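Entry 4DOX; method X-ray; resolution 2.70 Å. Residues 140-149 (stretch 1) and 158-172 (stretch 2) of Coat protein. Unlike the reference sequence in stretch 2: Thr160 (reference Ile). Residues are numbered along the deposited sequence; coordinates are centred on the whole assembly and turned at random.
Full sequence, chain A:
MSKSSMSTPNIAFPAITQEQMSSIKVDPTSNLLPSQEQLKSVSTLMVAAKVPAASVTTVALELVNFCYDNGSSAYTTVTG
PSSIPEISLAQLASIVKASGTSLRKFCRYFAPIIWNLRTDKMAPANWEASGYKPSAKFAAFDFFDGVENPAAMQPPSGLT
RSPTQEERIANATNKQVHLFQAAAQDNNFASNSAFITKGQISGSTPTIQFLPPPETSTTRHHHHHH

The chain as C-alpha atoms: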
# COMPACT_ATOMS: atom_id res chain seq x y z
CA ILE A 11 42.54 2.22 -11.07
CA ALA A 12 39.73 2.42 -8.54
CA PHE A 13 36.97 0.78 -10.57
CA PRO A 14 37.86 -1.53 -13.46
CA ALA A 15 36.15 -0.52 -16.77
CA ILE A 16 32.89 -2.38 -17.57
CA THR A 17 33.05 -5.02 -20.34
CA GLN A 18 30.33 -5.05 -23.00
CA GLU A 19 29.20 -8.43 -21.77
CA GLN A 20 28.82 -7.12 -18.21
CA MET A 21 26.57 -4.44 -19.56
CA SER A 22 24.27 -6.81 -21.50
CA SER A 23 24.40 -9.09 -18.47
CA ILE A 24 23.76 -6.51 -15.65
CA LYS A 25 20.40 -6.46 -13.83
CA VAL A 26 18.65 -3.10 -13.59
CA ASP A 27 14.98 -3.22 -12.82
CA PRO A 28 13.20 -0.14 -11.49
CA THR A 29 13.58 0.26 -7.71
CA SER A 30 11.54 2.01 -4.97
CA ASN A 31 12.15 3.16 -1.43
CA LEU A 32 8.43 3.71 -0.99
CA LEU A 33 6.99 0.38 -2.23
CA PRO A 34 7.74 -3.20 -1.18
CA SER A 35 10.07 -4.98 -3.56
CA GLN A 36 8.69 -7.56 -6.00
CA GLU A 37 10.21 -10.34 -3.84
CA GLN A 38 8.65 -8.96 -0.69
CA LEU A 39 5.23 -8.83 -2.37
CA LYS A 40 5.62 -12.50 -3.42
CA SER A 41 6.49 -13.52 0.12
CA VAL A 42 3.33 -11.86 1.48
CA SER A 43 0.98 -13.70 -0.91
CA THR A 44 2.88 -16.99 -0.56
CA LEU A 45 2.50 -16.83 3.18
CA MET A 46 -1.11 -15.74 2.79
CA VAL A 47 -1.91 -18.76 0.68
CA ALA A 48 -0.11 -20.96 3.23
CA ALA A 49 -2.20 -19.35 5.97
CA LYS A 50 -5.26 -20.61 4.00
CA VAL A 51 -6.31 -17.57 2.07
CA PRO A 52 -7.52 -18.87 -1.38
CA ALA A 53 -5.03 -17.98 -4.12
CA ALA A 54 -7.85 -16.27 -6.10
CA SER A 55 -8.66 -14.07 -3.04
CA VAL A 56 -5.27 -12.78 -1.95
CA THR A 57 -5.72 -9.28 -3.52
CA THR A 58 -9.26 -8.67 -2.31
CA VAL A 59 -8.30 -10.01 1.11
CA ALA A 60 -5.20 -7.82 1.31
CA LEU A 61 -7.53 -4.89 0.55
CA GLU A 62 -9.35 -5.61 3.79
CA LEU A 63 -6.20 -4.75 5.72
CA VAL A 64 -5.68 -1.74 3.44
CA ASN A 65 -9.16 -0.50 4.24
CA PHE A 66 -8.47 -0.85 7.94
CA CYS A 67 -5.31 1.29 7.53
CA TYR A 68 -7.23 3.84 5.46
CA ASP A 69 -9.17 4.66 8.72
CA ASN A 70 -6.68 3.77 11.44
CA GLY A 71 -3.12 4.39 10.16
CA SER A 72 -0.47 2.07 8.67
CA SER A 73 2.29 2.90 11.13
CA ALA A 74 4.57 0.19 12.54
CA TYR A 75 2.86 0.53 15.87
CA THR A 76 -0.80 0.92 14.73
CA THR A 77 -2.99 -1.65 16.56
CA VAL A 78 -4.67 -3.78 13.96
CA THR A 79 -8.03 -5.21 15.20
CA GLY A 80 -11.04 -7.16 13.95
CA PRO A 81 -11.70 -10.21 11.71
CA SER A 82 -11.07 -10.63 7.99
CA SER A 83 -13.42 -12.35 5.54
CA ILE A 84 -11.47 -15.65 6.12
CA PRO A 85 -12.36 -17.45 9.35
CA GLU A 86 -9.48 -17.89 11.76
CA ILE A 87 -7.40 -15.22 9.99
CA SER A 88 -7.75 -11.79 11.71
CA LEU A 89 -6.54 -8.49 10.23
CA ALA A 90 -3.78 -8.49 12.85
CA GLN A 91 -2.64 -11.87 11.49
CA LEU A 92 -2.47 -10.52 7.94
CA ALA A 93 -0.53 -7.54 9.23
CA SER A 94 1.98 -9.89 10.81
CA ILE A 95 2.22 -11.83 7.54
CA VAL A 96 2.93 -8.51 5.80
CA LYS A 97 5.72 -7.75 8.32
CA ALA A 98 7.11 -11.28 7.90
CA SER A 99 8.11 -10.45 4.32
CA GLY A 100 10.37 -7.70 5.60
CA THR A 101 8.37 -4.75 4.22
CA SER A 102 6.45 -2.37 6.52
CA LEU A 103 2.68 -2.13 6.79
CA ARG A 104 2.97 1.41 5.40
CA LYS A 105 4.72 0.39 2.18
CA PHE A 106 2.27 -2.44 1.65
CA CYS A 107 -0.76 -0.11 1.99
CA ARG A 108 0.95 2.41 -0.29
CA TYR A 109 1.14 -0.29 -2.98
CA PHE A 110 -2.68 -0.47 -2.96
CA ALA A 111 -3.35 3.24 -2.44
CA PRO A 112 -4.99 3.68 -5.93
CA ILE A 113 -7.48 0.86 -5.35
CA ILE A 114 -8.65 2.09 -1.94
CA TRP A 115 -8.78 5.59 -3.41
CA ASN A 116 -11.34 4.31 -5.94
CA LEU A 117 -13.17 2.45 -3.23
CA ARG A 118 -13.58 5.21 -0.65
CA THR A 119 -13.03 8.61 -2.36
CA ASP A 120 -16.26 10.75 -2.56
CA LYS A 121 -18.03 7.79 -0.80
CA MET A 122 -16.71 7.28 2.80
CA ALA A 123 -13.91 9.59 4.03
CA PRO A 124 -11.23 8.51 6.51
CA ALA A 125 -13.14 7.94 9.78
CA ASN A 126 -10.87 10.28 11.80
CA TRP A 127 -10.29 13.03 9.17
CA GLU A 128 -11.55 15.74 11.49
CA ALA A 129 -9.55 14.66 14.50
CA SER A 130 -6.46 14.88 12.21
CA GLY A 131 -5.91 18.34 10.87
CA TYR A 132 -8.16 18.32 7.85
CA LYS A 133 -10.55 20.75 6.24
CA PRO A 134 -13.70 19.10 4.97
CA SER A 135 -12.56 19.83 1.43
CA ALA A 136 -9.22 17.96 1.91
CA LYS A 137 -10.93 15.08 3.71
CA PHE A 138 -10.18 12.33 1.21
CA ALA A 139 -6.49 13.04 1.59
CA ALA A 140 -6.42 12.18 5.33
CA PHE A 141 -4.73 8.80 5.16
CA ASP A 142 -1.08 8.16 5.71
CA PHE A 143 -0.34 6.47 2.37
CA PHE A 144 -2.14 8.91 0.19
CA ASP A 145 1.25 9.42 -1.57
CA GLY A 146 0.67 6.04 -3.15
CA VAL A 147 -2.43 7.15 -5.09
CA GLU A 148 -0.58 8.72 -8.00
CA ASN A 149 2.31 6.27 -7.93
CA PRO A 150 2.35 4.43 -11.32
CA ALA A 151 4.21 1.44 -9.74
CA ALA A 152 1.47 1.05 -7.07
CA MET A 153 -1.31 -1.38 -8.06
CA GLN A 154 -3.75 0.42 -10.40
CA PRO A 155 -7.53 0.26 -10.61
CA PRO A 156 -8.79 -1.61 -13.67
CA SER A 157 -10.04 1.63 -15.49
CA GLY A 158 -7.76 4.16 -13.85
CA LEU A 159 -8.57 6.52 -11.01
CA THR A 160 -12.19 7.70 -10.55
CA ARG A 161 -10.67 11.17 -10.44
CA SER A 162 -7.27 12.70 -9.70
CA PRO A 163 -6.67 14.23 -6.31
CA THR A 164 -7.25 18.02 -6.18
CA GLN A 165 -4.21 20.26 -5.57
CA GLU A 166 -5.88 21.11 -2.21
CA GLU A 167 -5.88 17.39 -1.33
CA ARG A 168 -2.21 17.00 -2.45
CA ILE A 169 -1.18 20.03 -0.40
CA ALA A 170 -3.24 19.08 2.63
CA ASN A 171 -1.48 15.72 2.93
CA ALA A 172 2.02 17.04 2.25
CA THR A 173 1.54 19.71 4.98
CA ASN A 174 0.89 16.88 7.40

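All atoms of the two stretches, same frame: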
# COMPACT_ATOMS: atom_id res chain seq x y z
N ALA A 140 -6.87 12.35 3.92
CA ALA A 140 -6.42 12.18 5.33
C ALA A 140 -6.09 10.71 5.68
O ALA A 140 -6.56 10.17 6.70
CB ALA A 140 -7.41 12.81 6.34
N PHE A 141 -5.31 10.08 4.81
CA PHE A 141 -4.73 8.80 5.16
C PHE A 141 -3.25 8.84 4.91
O PHE A 141 -2.76 9.61 4.05
CB PHE A 141 -5.41 7.60 4.49
CG PHE A 141 -5.43 7.61 2.98
CD1 PHE A 141 -4.74 6.63 2.26
CD2 PHE A 141 -6.24 8.52 2.27
CE1 PHE A 141 -4.78 6.63 0.84
CE2 PHE A 141 -6.28 8.51 0.88
CZ PHE A 141 -5.57 7.57 0.16
N ASP A 142 -2.52 8.04 5.69
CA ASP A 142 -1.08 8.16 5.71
C ASP A 142 -0.34 7.48 4.57
O ASP A 142 0.89 7.44 4.62
CB ASP A 142 -0.50 7.78 7.06
CG ASP A 142 -0.64 6.29 7.39
OD1 ASP A 142 -0.93 5.47 6.49
OD2 ASP A 142 -0.43 5.94 8.57
N PHE A 143 -1.03 6.96 3.57
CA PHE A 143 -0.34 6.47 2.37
C PHE A 143 -1.01 7.01 1.14
O PHE A 143 -1.08 6.34 0.08
CB PHE A 143 -0.29 4.94 2.34
CG PHE A 143 -1.62 4.28 2.52
CD1 PHE A 143 -2.21 4.20 3.79
CD2 PHE A 143 -2.28 3.71 1.42
CE1 PHE A 143 -3.45 3.54 3.98
CE2 PHE A 143 -3.53 3.06 1.58
CZ PHE A 143 -4.13 2.98 2.87
N PHE A 144 -1.54 8.22 1.28
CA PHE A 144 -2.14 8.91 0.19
C PHE A 144 -1.11 9.07 -0.93
O PHE A 144 -1.50 9.09 -2.11
CB PHE A 144 -2.63 10.26 0.69
CG PHE A 144 -2.87 11.29 -0.38
CD1 PHE A 144 -4.10 11.34 -1.08
CD2 PHE A 144 -1.90 12.25 -0.67
CE1 PHE A 144 -4.34 12.31 -2.06
CE2 PHE A 144 -2.12 13.23 -1.65
CZ PHE A 144 -3.34 13.26 -2.34
N ASP A 145 0.18 9.17 -0.57
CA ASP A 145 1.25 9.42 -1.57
C ASP A 145 1.41 8.29 -2.53
O ASP A 145 2.21 8.37 -3.46
CB ASP A 145 2.64 9.69 -0.93
CG ASP A 145 3.00 8.74 0.23
OD1 ASP A 145 3.91 9.14 1.00
OD2 ASP A 145 2.38 7.63 0.39
N GLY A 146 0.65 7.22 -2.29
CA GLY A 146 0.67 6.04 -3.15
C GLY A 146 -0.32 6.17 -4.28
O GLY A 146 -0.19 5.45 -5.29
N VAL A 147 -1.30 7.07 -4.13
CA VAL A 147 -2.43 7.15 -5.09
C VAL A 147 -1.99 7.42 -6.54
O VAL A 147 -2.50 6.80 -7.50
CB VAL A 147 -3.50 8.16 -4.67
CG1 VAL A 147 -4.49 8.39 -5.80
CG2 VAL A 147 -4.24 7.69 -3.41
N GLU A 148 -1.05 8.35 -6.69
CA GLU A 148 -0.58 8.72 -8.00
C GLU A 148 0.75 8.07 -8.33
O GLU A 148 1.41 8.50 -9.25
CB GLU A 148 -0.52 10.24 -8.15
CG GLU A 148 -1.90 10.93 -8.06
CD GLU A 148 -1.85 12.48 -8.21
OE1 GLU A 148 -1.21 13.20 -7.41
OE2 GLU A 148 -2.52 12.98 -9.15
N ASN A 149 1.13 7.03 -7.58
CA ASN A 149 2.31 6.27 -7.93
C ASN A 149 2.01 5.23 -9.03
O ASN A 149 1.21 4.30 -8.83
CB ASN A 149 2.87 5.61 -6.69
CG ASN A 149 4.31 5.18 -6.85
OD1 ASN A 149 4.65 4.48 -7.80
ND2 ASN A 149 5.15 5.60 -5.94
N GLY A 158 -8.40 2.95 -14.32
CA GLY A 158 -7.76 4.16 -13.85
C GLY A 158 -8.55 4.77 -12.71
O GLY A 158 -9.70 4.33 -12.38
N LEU A 159 -7.95 5.80 -12.10
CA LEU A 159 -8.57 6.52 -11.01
C LEU A 159 -9.95 7.07 -11.35
O LEU A 159 -10.22 7.43 -12.50
CB LEU A 159 -7.66 7.66 -10.60
CG LEU A 159 -6.26 7.25 -10.19
CD1 LEU A 159 -5.48 8.51 -9.76
CD2 LEU A 159 -6.25 6.12 -9.08
N THR A 160 -10.84 7.14 -10.35
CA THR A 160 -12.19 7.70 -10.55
C THR A 160 -12.16 9.20 -10.71
O THR A 160 -13.08 9.79 -11.27
CB THR A 160 -13.10 7.43 -9.39
OG1 THR A 160 -12.40 7.79 -8.21
CG2 THR A 160 -13.44 5.97 -9.33
N ARG A 161 -11.12 9.80 -10.14
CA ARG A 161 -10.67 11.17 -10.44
C ARG A 161 -9.22 11.28 -9.92
O ARG A 161 -8.74 10.39 -9.19
CB ARG A 161 -11.59 12.24 -9.83
CG ARG A 161 -11.59 12.28 -8.32
CD ARG A 161 -12.36 13.50 -7.79
NE ARG A 161 -12.57 13.47 -6.33
CZ ARG A 161 -11.68 13.86 -5.41
NH1 ARG A 161 -10.47 14.31 -5.76
NH2 ARG A 161 -12.01 13.81 -4.12
N SER A 162 -8.52 12.32 -10.34
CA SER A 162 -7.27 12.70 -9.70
C SER A 162 -7.53 13.36 -8.37
O SER A 162 -8.64 13.88 -8.14
CB SER A 162 -6.49 13.66 -10.58
OG SER A 162 -5.55 12.89 -11.31
N PRO A 163 -6.52 13.36 -7.48
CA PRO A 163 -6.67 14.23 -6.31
C PRO A 163 -6.71 15.70 -6.74
O PRO A 163 -6.20 16.02 -7.80
CB PRO A 163 -5.43 13.94 -5.47
CG PRO A 163 -4.77 12.82 -6.07
CD PRO A 163 -5.42 12.40 -7.33
N THR A 164 -7.35 16.57 -5.96
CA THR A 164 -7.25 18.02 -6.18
C THR A 164 -5.95 18.51 -5.59
O THR A 164 -5.41 17.89 -4.67
CB THR A 164 -8.41 18.77 -5.53
OG1 THR A 164 -8.34 18.62 -4.11
CG2 THR A 164 -9.74 18.19 -6.01
N GLN A 165 -5.42 19.61 -6.12
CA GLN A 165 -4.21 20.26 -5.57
C GLN A 165 -4.39 20.54 -4.06
O GLN A 165 -3.44 20.36 -3.29
CB GLN A 165 -3.86 21.53 -6.38
CG GLN A 165 -2.52 22.24 -6.05
CD GLN A 165 -1.25 21.39 -6.31
OE1 GLN A 165 -1.26 20.37 -7.02
NE2 GLN A 165 -0.14 21.82 -5.71
N GLU A 166 -5.59 20.93 -3.63
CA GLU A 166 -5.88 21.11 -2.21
C GLU A 166 -5.64 19.82 -1.42
O GLU A 166 -5.01 19.83 -0.36
CB GLU A 166 -7.29 21.64 -1.97
CG GLU A 166 -7.54 21.90 -0.50
CD GLU A 166 -8.98 22.21 -0.15
OE1 GLU A 166 -9.84 22.11 -1.06
OE2 GLU A 166 -9.26 22.55 1.03
N GLU A 167 -6.16 18.71 -1.92
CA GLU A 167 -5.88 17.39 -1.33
C GLU A 167 -4.38 17.09 -1.29
O GLU A 167 -3.88 16.69 -0.23
CB GLU A 167 -6.68 16.28 -2.01
CG GLU A 167 -8.15 16.32 -1.64
CD GLU A 167 -9.04 15.54 -2.60
OE1 GLU A 167 -8.62 15.29 -3.75
OE2 GLU A 167 -10.17 15.20 -2.22
N ARG A 168 -3.66 17.29 -2.41
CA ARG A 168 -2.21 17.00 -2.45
C ARG A 168 -1.50 17.82 -1.38
O ARG A 168 -0.74 17.27 -0.59
CB ARG A 168 -1.57 17.23 -3.84
CG ARG A 168 -2.01 16.21 -4.92
CD ARG A 168 -1.17 16.15 -6.23
NE ARG A 168 -1.73 17.07 -7.20
CZ ARG A 168 -2.56 16.75 -8.19
NH1 ARG A 168 -2.91 15.48 -8.41
NH2 ARG A 168 -3.01 17.71 -8.99
N ILE A 169 -1.81 19.12 -1.34
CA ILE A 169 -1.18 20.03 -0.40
C ILE A 169 -1.54 19.66 1.02
O ILE A 169 -0.66 19.66 1.89
CB ILE A 169 -1.53 21.53 -0.70
CG1 ILE A 169 -0.49 22.10 -1.65
CG2 ILE A 169 -1.57 22.43 0.57
CD1 ILE A 169 -1.04 23.12 -2.62
N ALA A 170 -2.80 19.32 1.26
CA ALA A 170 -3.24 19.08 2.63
C ALA A 170 -2.49 17.91 3.25
O ALA A 170 -2.28 17.91 4.46
CB ALA A 170 -4.75 18.88 2.72
N ASN A 171 -2.07 16.95 2.42
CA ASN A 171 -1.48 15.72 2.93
C ASN A 171 0.01 15.88 3.09
O ASN A 171 0.60 15.33 4.01
CB ASN A 171 -1.83 14.52 2.03
CG ASN A 171 -1.24 13.17 2.55
OD1 ASN A 171 -1.80 12.50 3.43
ND2 ASN A 171 -0.11 12.75 1.95
N ALA A 172 0.62 16.63 2.17
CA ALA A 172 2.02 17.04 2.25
C ALA A 172 2.29 17.86 3.51
O ALA A 172 3.27 17.61 4.21
CB ALA A 172 2.40 17.84 1.01

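Contact between residues 140-149 and 158-172 of the coat protein. The first stretch is mostly loop, with a short 3-10 segment at 144-146 and a type I turn from Gly146 to Asn149, in which Asn149 N donates to Gly146 O (3.1 Å). The second runs as a loop, extended from Arg161 to Pro163, and enters a helix at Gln165. Thr164 is its N-cap: Glu167 N donates to Thr164 OG1 (3.1 Å), while Thr164 N donates back to Glu167 OE1 (2.9 Å), so backbone and side chain of each residue are tied to the other. The backbones stay well apart, with CA atoms of Glu148 and Ser162 8.0 Å from each other, and side chains fill the space between them. Phe144, buried and with chi1 in the t well, points toward the second stretch and reaches both its loop and its helix. Pro163 CB lies at the ring edge, 3.8 Å from Phe144 CZ, and Arg168 CA is 3.9 Å from Phe144 CE2. Asn171, one helical turn beyond Glu167, also points toward the first stretch and packs beside the same ring. Val147 extends the apolar patch: its CG1 lies 4.1 Å from Leu159 CD1 and 4.4 Å from Pro163 CD. At the exposed margin, Glu148 and Arg168 both leave their backbones sideways, but their ends converge in a salt bridge. Arg168 NH1 lies 2.6 Å from Glu148 OE2, which sits at the guanidinium edge, and donates a hydrogen bond to Glu148 OE1 (3.0 Å). A weak bond from Arg168 NE to Gln165 OE1 (3.3 Å) adds a second tie to the guanidinium. Within the second stretch, Arg161 pairs with Glu167 through NH1 to OE1 (2.9 Å) and NH2 to OE2 (3.0 Å), linking the loop to the helix's first turn.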